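Local coordinates for cell wall binding protein cwp8 (Peptoclostridium difficile, PDB 5J6Q) that probably attaches non-covalently to the bacterial cell wall through its CWB2 domains, as a surface protein of the S-layer, at residues A[311-316]-A[367-372]; A[325-330]-A[442-447]; A[332-337]-A[410-415]. All coordinates share one frame; numbering follows the deposited sequence.

The chain first lays down 311-316, then 325-330 and 332-337, before 367-372 returns to pair with 311-316. Contact 1 thus closes the earliest loop, within the first CWB2 domain, by joining the two central strands of its parallel sheet. The other two contacts reach on into the second CWB2 domain: 410-415 meets 332-337 in contact 3, and 442-447 meets 325-330 in contact 2. Contact 3 is nested inside the loop of contact 2, and contact 1 crosses both. Ser328 packs on Ile315 and Val371, while Leu412 touches both Pro330 and Pro443, so sheet, helical segments and domain interface form one continuous body.

Contact 1: A[311-316]-A[367-372]; sequences AEAIIL and KIYIVG
Ile314, Leu316, Tyr369 and Val371 share the hydrogen bonds of a parallel strand pair whose axes run 4.7 Å apart at only 13° to each other. Ile314 bonds with both its amide and its carbonyl: its N donates to Lys367 O at 3.0 Å, and its O accepts Tyr369 N at 2.8 Å. Leu316, two residues on, repeats the pattern, with its N on Tyr369 O and its O receiving Val371 N. The zigzag of a parallel ladder follows: each bonding residue takes its partners from the two residues flanking the one opposite it, so Ile314 spans Ile368 and Tyr369 spans Ile315. CA-H...O contacts, such as that from Ile370 CA to Leu316 O, fill in between.

Apolar packing occupies both faces. On one, Ile314 and Ile368 lie side by side, pointing the same way, with their CG1 atoms 3.8 Å apart, and Leu316 and Ile370 do the same more loosely. On the other, Ile315 CG2 meets Val371 CG2 at 3.7 Å, while Ile315 CD1 comes to Tyr369 CD1 at 4.0 Å. With CG beside the backbone N (chi1 -57°), the tyrosine ring presents its edge to Ala313 CB and Ile314 O.

The pair forms the middle of a four-stranded parallel sheet of strand order 2-1-3-4, in keeping with the toprim fold. Ile315 bonds through its backbone to Pro338 and Leu340, and Ile368 to Lys392, extending the sheet both ways. Helix 349-359 covers Ile314, helix 379-386 covers Leu316 and Ile370, and on the opposite face Tyr369 packs against Gln411.

Contact 2: A[325-330]-A[442-447]; sequences GLASAP and APIIVT
Ala442 opens the contact by presenting its carbonyl to the ring of Pro330, whose CG lies 3.2 Å from Ala442 O and whose CB is only slightly farther off. Pro443 turns away and leads into Ile444, the residue that carries most of the packing. Its amide uses a water as an intermediary: Ile444 N donates to the water at 2.9 Å, and the water donates to Ala327 O at 2.7 Å. The side chain of Ile444 enters the bend between helices 322-327 and 329-334. Its CG1 lies beside the backbone N (chi1 -74°), which puts CG2 anti to that N; CG2 meets Leu326 CD1 at 3.9 Å, and Ile444 CD1 lies 3.5 Å from Leu326 O. Leu326 holds CG in the crowded position between its N and carbonyl carbon (chi1 72°), and its side chain crosses that of Ile444 at about a right angle. Farther along, Ile445 bonds back to strand 418-423, whereas Val446 N is taken up by Ser405 OG.

Strand 444-447 is an outermost strand of its parallel sheet. Here a helical segment of the preceding domain packs on that edge, an interdomain joint consistent with the clustering of three CWB2 domains into one cell-wall-binding module.

Contact 3: A[332-337]-A[410-415]; sequences ASQKNA and KQLKDT
The flat amide of Gln334 is sandwiched between Lys413 and Leu412. Over one face lies the methylene CD of Lys413, 3.4 Å from Gln334 CD, so that the aliphatic part of the lysine covers the carboxamide while the two side chains cross obliquely. On the opposite face Leu412 CD2 stands above the oxygen, 4.0 Å from Gln334 OE1. Both ends of the amide are meanwhile engaged in polar contacts. Lys413 N donates to Gln334 OE1 at 3.1 Å, the donor tilted 17° from the carbonyl plane, and a water accepts from Gln334 NE2 at 3.1 Å and donates to Lys413 O. The N-H and C=O of one residue, Lys413, are thus both engaged by a single side chain, directly and through water, which fixes the rotation of the amide. Gln334 gets this far because CG is anti to its backbone N (chi1 -154°) and the chain beyond is extended.

Lys335 makes the second approach, with CE 3.4 Å from Gln411 O. Its NZ stays 6.9 Å from Lys413 NZ, whose bent chain instead makes a weak bond to Thr415 OG1.

The contact lies at the surface, where the C-terminal end of helix 329-334 meets the loop between helix 401-410 and strand 418-423. Leu412 continues inward onto Pro330 and Leu331. Gln411 is bonded to Glu394, Lys335 touches Tyr369 of strand 367-371, and on another flank Ser333 rests against helix 531-542.

Contact 1: A[311-316]-A[367-372]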
loop_
_atom_site.group_PDB
_atom_site.type_symbol
_atom_site.label_atom_id
_atom_site.label_comp_id
_atom_site.label_asym_id
_atom_site.label_seq_id
_atom_site.Cartn_x
_atom_site.Cartn_y
_atom_site.Cartn_z
ATOM N N ALA A 311 19.961 8.021 -21.271
ATOM C CA ALA A 311 21.332 8.064 -20.736
ATOM C C ALA A 311 22.382 8.189 -21.896
ATOM O O ALA A 311 22.270 7.494 -22.930
ATOM C CB ALA A 311 21.638 6.790 -19.914
ATOM N N GLU A 312 23.444 8.982 -21.658
ATOM C CA GLU A 312 24.438 9.164 -22.654
ATOM C C GLU A 312 25.526 8.188 -22.499
ATOM O O GLU A 312 26.353 8.020 -23.407
ATOM C CB GLU A 312 24.918 10.610 -22.596
ATOM C CG GLU A 312 23.751 11.508 -23.008
ATOM C CD GLU A 312 23.921 12.941 -22.603
ATOM O OE1 GLU A 312 22.939 13.703 -22.731
ATOM O OE2 GLU A 312 25.029 13.310 -22.163
ATOM N N ALA A 313 25.518 7.472 -21.382
ATOM C CA ALA A 313 26.589 6.515 -21.127
ATOM C C ALA A 313 26.234 5.581 -19.984
ATOM O O ALA A 313 25.150 5.692 -19.400
ATOM C CB ALA A 313 27.877 7.264 -20.783
ATOM N N ILE A 314 27.141 4.622 -19.695
ATOM C CA ILE A 314 26.966 3.652 -18.605
ATOM C C ILE A 314 28.305 3.719 -17.776
ATOM O O ILE A 314 29.378 3.818 -18.385
ATOM C CB ILE A 314 26.750 2.174 -19.086
ATOM C CG1 ILE A 314 25.570 2.061 -20.085
ATOM C CG2 ILE A 314 26.551 1.218 -17.827
ATOM C CD1 ILE A 314 24.196 2.131 -19.455
ATOM N N ILE A 315 28.205 3.790 -16.422
ATOM C CA ILE A 315 29.338 3.662 -15.573
ATOM C C ILE A 315 29.068 2.312 -14.961
ATOM O O ILE A 315 28.003 2.118 -14.355
ATOM C CB ILE A 315 29.521 4.715 -14.471
ATOM C CG1 ILE A 315 29.309 6.147 -14.992
ATOM C CG2 ILE A 315 30.960 4.575 -13.929
ATOM C CD1 ILE A 315 30.526 6.629 -15.832
ATOM N N LEU A 316 30.005 1.387 -15.076
ATOM C CA LEU A 316 29.846 0.031 -14.539
ATOM C C LEU A 316 30.969 -0.244 -13.491
ATOM O O LEU A 316 32.143 -0.115 -13.812
ATOM C CB LEU A 316 29.938 -0.913 -15.712
ATOM C CG LEU A 316 29.428 -2.309 -15.488
ATOM C CD1 LEU A 316 28.030 -2.301 -14.926
ATOM C CD2 LEU A 316 29.425 -3.009 -16.890
ATOM N N LYS A 367 28.950 5.402 -24.881
ATOM C CA LYS A 367 29.991 4.631 -24.253
ATOM C C LYS A 367 29.615 3.970 -22.885
ATOM O O LYS A 367 28.762 4.439 -22.168
ATOM C CB LYS A 367 31.154 5.574 -24.015
ATOM C CG LYS A 367 31.982 5.774 -25.268
ATOM C CD LYS A 367 32.103 7.240 -25.595
ATOM C CE LYS A 367 33.406 7.788 -25.080
ATOM N NZ LYS A 367 33.391 9.272 -25.082
ATOM N N ILE A 368 30.302 2.908 -22.578
ATOM C CA ILE A 368 30.200 2.122 -21.381
ATOM C C ILE A 368 31.619 2.170 -20.753
ATOM O O ILE A 368 32.574 1.688 -21.398
ATOM C CB ILE A 368 29.817 0.654 -21.641
ATOM C CG1 ILE A 368 28.378 0.551 -22.213
ATOM C CG2 ILE A 368 29.954 -0.151 -20.334
ATOM C CD1 ILE A 368 28.035 -0.890 -22.599
ATOM N N TYR A 369 31.762 2.843 -19.547
ATOM C CA TYR A 369 33.020 2.871 -18.872
ATOM C C TYR A 369 32.988 1.807 -17.783
ATOM O O TYR A 369 32.021 1.774 -17.013
ATOM C CB TYR A 369 33.258 4.207 -18.195
ATOM C CG TYR A 369 33.213 5.407 -19.099
ATOM C CD1 TYR A 369 32.008 5.966 -19.481
ATOM C CD2 TYR A 369 34.388 6.011 -19.550
ATOM C CE1 TYR A 369 31.962 7.112 -20.279
ATOM C CE2 TYR A 369 34.354 7.148 -20.348
ATOM C CZ TYR A 369 33.139 7.695 -20.713
ATOM O OH TYR A 369 33.113 8.819 -21.525
ATOM N N ILE A 370 33.988 0.966 -17.689
ATOM C CA ILE A 370 34.088 -0.041 -16.627
ATOM C C ILE A 370 35.140 0.550 -15.657
ATOM O O ILE A 370 36.261 0.794 -16.075
ATOM C CB ILE A 370 34.493 -1.370 -17.281
ATOM C CG1 ILE A 370 33.285 -1.921 -18.028
ATOM C CG2 ILE A 370 35.001 -2.397 -16.260
ATOM C CD1 ILE A 370 33.605 -2.894 -19.116
ATOM N N VAL A 371 34.751 0.868 -14.403
ATOM C CA VAL A 371 35.709 1.411 -13.441
ATOM C C VAL A 371 36.318 0.267 -12.619
ATOM O O VAL A 371 35.587 -0.642 -12.237
ATOM C CB VAL A 371 34.959 2.438 -12.582
ATOM C CG1 VAL A 371 35.856 2.968 -11.452
ATOM C CG2 VAL A 371 34.484 3.594 -13.478
ATOM N N GLY A 372 37.639 0.287 -12.366
ATOM C CA GLY A 372 38.255 -0.778 -11.599
ATOM C C GLY A 372 38.975 -1.773 -12.492
ATOM O O GLY A 372 38.816 -1.777 -13.721
#

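Contact 2: A[325-330]-A[442-447]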
loop_
_atom_site.group_PDB
_atom_site.type_symbol
_atom_site.label_atom_id
_atom_site.label_comp_id
_atom_site.label_asym_id
_atom_site.label_seq_id
_atom_site.Cartn_x
_atom_site.Cartn_y
_atom_site.Cartn_z
ATOM N N GLY A 325 33.376 3.172 -6.859
ATOM C CA GLY A 325 32.032 3.672 -7.012
ATOM C C GLY A 325 31.795 5.067 -6.456
ATOM O O GLY A 325 31.250 5.911 -7.151
ATOM N N LEU A 326 32.184 5.337 -5.199
ATOM C CA LEU A 326 31.887 6.661 -4.626
ATOM C C LEU A 326 32.656 7.702 -5.399
ATOM O O LEU A 326 32.122 8.779 -5.678
ATOM C CB LEU A 326 32.189 6.701 -3.096
ATOM C CG LEU A 326 33.662 6.692 -2.663
ATOM C CD1 LEU A 326 34.225 8.105 -2.683
ATOM C CD2 LEU A 326 33.762 6.189 -1.220
ATOM N N ALA A 327 33.945 7.362 -5.786
ATOM C CA ALA A 327 34.752 8.284 -6.628
ATOM C C ALA A 327 34.080 8.452 -8.018
ATOM O O ALA A 327 34.262 9.489 -8.664
ATOM C CB ALA A 327 36.160 7.725 -6.796
ATOM N N SER A 328 33.274 7.454 -8.484
ATOM C CA SER A 328 32.623 7.596 -9.799
ATOM C C SER A 328 31.421 8.542 -9.868
ATOM O O SER A 328 30.840 8.665 -10.963
ATOM C CB SER A 328 32.162 6.240 -10.287
ATOM O OG SER A 328 33.310 5.426 -10.449
ATOM N N ALA A 329 31.061 9.222 -8.760
ATOM C CA ALA A 329 29.844 10.032 -8.775
ATOM C C ALA A 329 29.932 11.247 -9.677
ATOM O O ALA A 329 28.946 11.447 -10.391
ATOM C CB ALA A 329 29.480 10.484 -7.346
ATOM N N PRO A 330 31.010 12.110 -9.614
ATOM C CA PRO A 330 31.026 13.268 -10.537
ATOM C C PRO A 330 31.118 12.772 -11.979
ATOM O O PRO A 330 30.725 13.490 -12.843
ATOM C CB PRO A 330 32.225 14.084 -10.044
ATOM C CG PRO A 330 33.035 13.106 -9.280
ATOM C CD PRO A 330 32.070 12.258 -8.593
ATOM N N ALA A 442 33.623 18.123 -9.076
ATOM C CA ALA A 442 34.770 17.960 -8.191
ATOM C C ALA A 442 35.267 16.532 -8.120
ATOM O O ALA A 442 34.498 15.603 -7.850
ATOM C CB ALA A 442 34.417 18.435 -6.803
ATOM N N PRO A 443 36.551 16.290 -8.436
ATOM C CA PRO A 443 37.050 14.929 -8.344
ATOM C C PRO A 443 37.204 14.523 -6.886
ATOM O O PRO A 443 37.277 15.358 -5.966
ATOM C CB PRO A 443 38.394 14.990 -9.096
ATOM C CG PRO A 443 38.750 16.444 -9.121
ATOM C CD PRO A 443 37.463 17.155 -9.201
ATOM N N ILE A 444 37.310 13.219 -6.684
ATOM C CA ILE A 444 37.475 12.706 -5.370
ATOM C C ILE A 444 38.744 11.946 -5.494
ATOM O O ILE A 444 38.767 10.896 -6.130
ATOM C CB ILE A 444 36.298 11.765 -4.969
ATOM C CG1 ILE A 444 35.013 12.584 -4.668
ATOM C CG2 ILE A 444 36.709 10.946 -3.775
ATOM C CD1 ILE A 444 33.765 11.650 -4.595
ATOM N N ILE A 445 39.793 12.445 -4.860
ATOM C CA ILE A 445 41.077 11.808 -4.994
ATOM C C ILE A 445 41.274 10.988 -3.771
ATOM O O ILE A 445 41.095 11.489 -2.656
ATOM C CB ILE A 445 42.137 12.945 -5.152
ATOM C CG1 ILE A 445 41.825 13.811 -6.427
ATOM C CG2 ILE A 445 43.529 12.329 -5.222
ATOM C CD1 ILE A 445 41.766 12.937 -7.726
ATOM N N VAL A 446 41.620 9.756 -3.969
ATOM C CA VAL A 446 41.853 8.803 -2.912
ATOM C C VAL A 446 43.390 8.724 -2.773
ATOM O O VAL A 446 44.053 8.548 -3.798
ATOM C CB VAL A 446 41.265 7.475 -3.358
ATOM C CG1 VAL A 446 41.488 6.395 -2.304
ATOM C CG2 VAL A 446 39.777 7.622 -3.667
ATOM N N THR A 447 43.949 8.806 -1.519
ATOM C CA THR A 447 45.401 8.783 -1.361
ATOM C C THR A 447 45.866 7.843 -0.234
ATOM O O THR A 447 45.118 7.534 0.714
ATOM C CB THR A 447 45.902 10.235 -1.124
ATOM O OG1 THR A 447 47.346 10.242 -1.172
ATOM C CG2 THR A 447 45.434 10.799 0.230
HETATM O O HOH W 1 36.047 11.496 -8.581
#

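Contact 3: A[332-337]-A[410-415]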
loop_
_atom_site.group_PDB
_atom_site.type_symbol
_atom_site.label_atom_id
_atom_site.label_comp_id
_atom_site.label_asym_id
_atom_site.label_seq_id
_atom_site.Cartn_x
_atom_site.Cartn_y
_atom_site.Cartn_z
ATOM N N ALA A 332 29.575 9.797 -13.226
ATOM C CA ALA A 332 28.221 9.457 -13.663
ATOM C C ALA A 332 27.399 10.740 -13.843
ATOM O O ALA A 332 26.533 10.782 -14.722
ATOM C CB ALA A 332 27.502 8.554 -12.663
ATOM N N SER A 333 27.629 11.753 -13.040
ATOM C CA SER A 333 26.816 12.964 -13.186
ATOM C C SER A 333 27.227 13.710 -14.440
ATOM O O SER A 333 26.374 14.282 -15.128
ATOM C CB SER A 333 27.019 13.900 -11.995
ATOM O OG SER A 333 26.109 13.646 -10.934
ATOM N N GLN A 334 28.547 13.715 -14.734
ATOM C CA GLN A 334 29.055 14.480 -15.884
ATOM C C GLN A 334 28.702 13.880 -17.208
ATOM O O GLN A 334 28.249 14.625 -18.076
ATOM C CB GLN A 334 30.575 14.653 -15.833
ATOM C CG GLN A 334 30.984 15.906 -16.579
ATOM C CD GLN A 334 32.280 16.459 -16.073
ATOM O OE1 GLN A 334 33.344 16.008 -16.472
ATOM N NE2 GLN A 334 32.212 17.377 -15.132
ATOM N N LYS A 335 28.913 12.558 -17.355
ATOM C CA LYS A 335 28.615 11.801 -18.566
ATOM C C LYS A 335 27.143 11.368 -18.591
ATOM O O LYS A 335 26.760 10.563 -19.444
ATOM C CB LYS A 335 29.529 10.567 -18.665
ATOM C CG LYS A 335 31.053 10.912 -18.660
ATOM C CD LYS A 335 31.436 12.242 -19.437
ATOM C CE LYS A 335 32.828 12.742 -18.998
ATOM N NZ LYS A 335 33.184 14.146 -19.454
ATOM N N ASN A 336 26.313 11.907 -17.655
ATOM C CA ASN A 336 24.872 11.586 -17.585
ATOM C C ASN A 336 24.624 10.089 -17.761
ATOM O O ASN A 336 23.904 9.663 -18.651
ATOM C CB ASN A 336 24.143 12.390 -18.656
ATOM C CG ASN A 336 24.359 13.857 -18.420
ATOM O OD1 ASN A 336 23.918 14.383 -17.392
ATOM N ND2 ASN A 336 25.039 14.587 -19.307
ATOM N N ALA A 337 25.255 9.300 -16.917
ATOM C CA ALA A 337 25.230 7.836 -16.986
ATOM C C ALA A 337 24.836 7.273 -15.649
ATOM O O ALA A 337 25.153 7.917 -14.647
ATOM C CB ALA A 337 26.629 7.320 -17.316
ATOM N N LYS A 410 40.855 12.071 -14.259
ATOM C CA LYS A 410 41.249 12.545 -15.586
ATOM C C LYS A 410 40.103 12.567 -16.608
ATOM O O LYS A 410 40.131 13.403 -17.515
ATOM C CB LYS A 410 42.393 11.680 -16.107
ATOM C CG LYS A 410 43.727 12.041 -15.487
ATOM C CD LYS A 410 44.882 11.512 -16.353
ATOM C CE LYS A 410 45.854 10.691 -15.538
ATOM N NZ LYS A 410 46.222 9.412 -16.223
ATOM N N GLN A 411 39.105 11.653 -16.471
ATOM C CA GLN A 411 37.934 11.586 -17.355
ATOM C C GLN A 411 36.977 12.763 -17.115
ATOM O O GLN A 411 35.996 12.920 -17.843
ATOM C CB GLN A 411 37.147 10.292 -17.137
ATOM C CG GLN A 411 37.899 9.045 -17.528
ATOM C CD GLN A 411 37.774 8.789 -19.016
ATOM O OE1 GLN A 411 37.101 9.555 -19.782
ATOM N NE2 GLN A 411 38.388 7.693 -19.448
ATOM N N LEU A 412 37.244 13.571 -16.120
ATOM C CA LEU A 412 36.406 14.733 -15.824
ATOM C C LEU A 412 37.001 15.948 -16.569
ATOM O O LEU A 412 38.144 15.882 -16.989
ATOM C CB LEU A 412 36.373 15.077 -14.298
ATOM C CG LEU A 412 35.884 13.977 -13.293
ATOM C CD1 LEU A 412 36.038 14.546 -11.852
ATOM C CD2 LEU A 412 34.365 13.571 -13.505
ATOM N N LYS A 413 36.252 17.039 -16.721
ATOM C CA LYS A 413 36.772 18.250 -17.343
ATOM C C LYS A 413 37.609 19.043 -16.307
ATOM O O LYS A 413 37.132 19.252 -15.194
ATOM C CB LYS A 413 35.607 19.113 -17.849
ATOM C CG LYS A 413 34.790 18.429 -18.941
ATOM C CD LYS A 413 33.294 18.494 -18.643
ATOM C CE LYS A 413 32.700 19.839 -18.996
ATOM N NZ LYS A 413 32.926 20.844 -17.919
ATOM N N ASP A 414 38.842 19.474 -16.670
ATOM C CA ASP A 414 39.756 20.231 -15.808
ATOM C C ASP A 414 39.248 21.624 -15.423
ATOM O O ASP A 414 39.911 22.330 -14.672
ATOM C CB ASP A 414 41.100 20.396 -16.523
ATOM C CG ASP A 414 40.938 20.883 -17.950
ATOM O OD1 ASP A 414 41.349 20.151 -18.871
ATOM O OD2 ASP A 414 40.388 21.997 -18.142
ATOM N N THR A 415 38.090 22.022 -15.928
ATOM C CA THR A 415 37.511 23.332 -15.652
ATOM C C THR A 415 36.933 23.432 -14.235
ATOM O O THR A 415 36.280 24.430 -13.907
ATOM C CB THR A 415 36.422 23.579 -16.692
ATOM O OG1 THR A 415 35.631 22.386 -16.791
ATOM C CG2 THR A 415 37.004 23.911 -18.058
HETATM O O HOH W 2 34.589 18.909 -13.836
#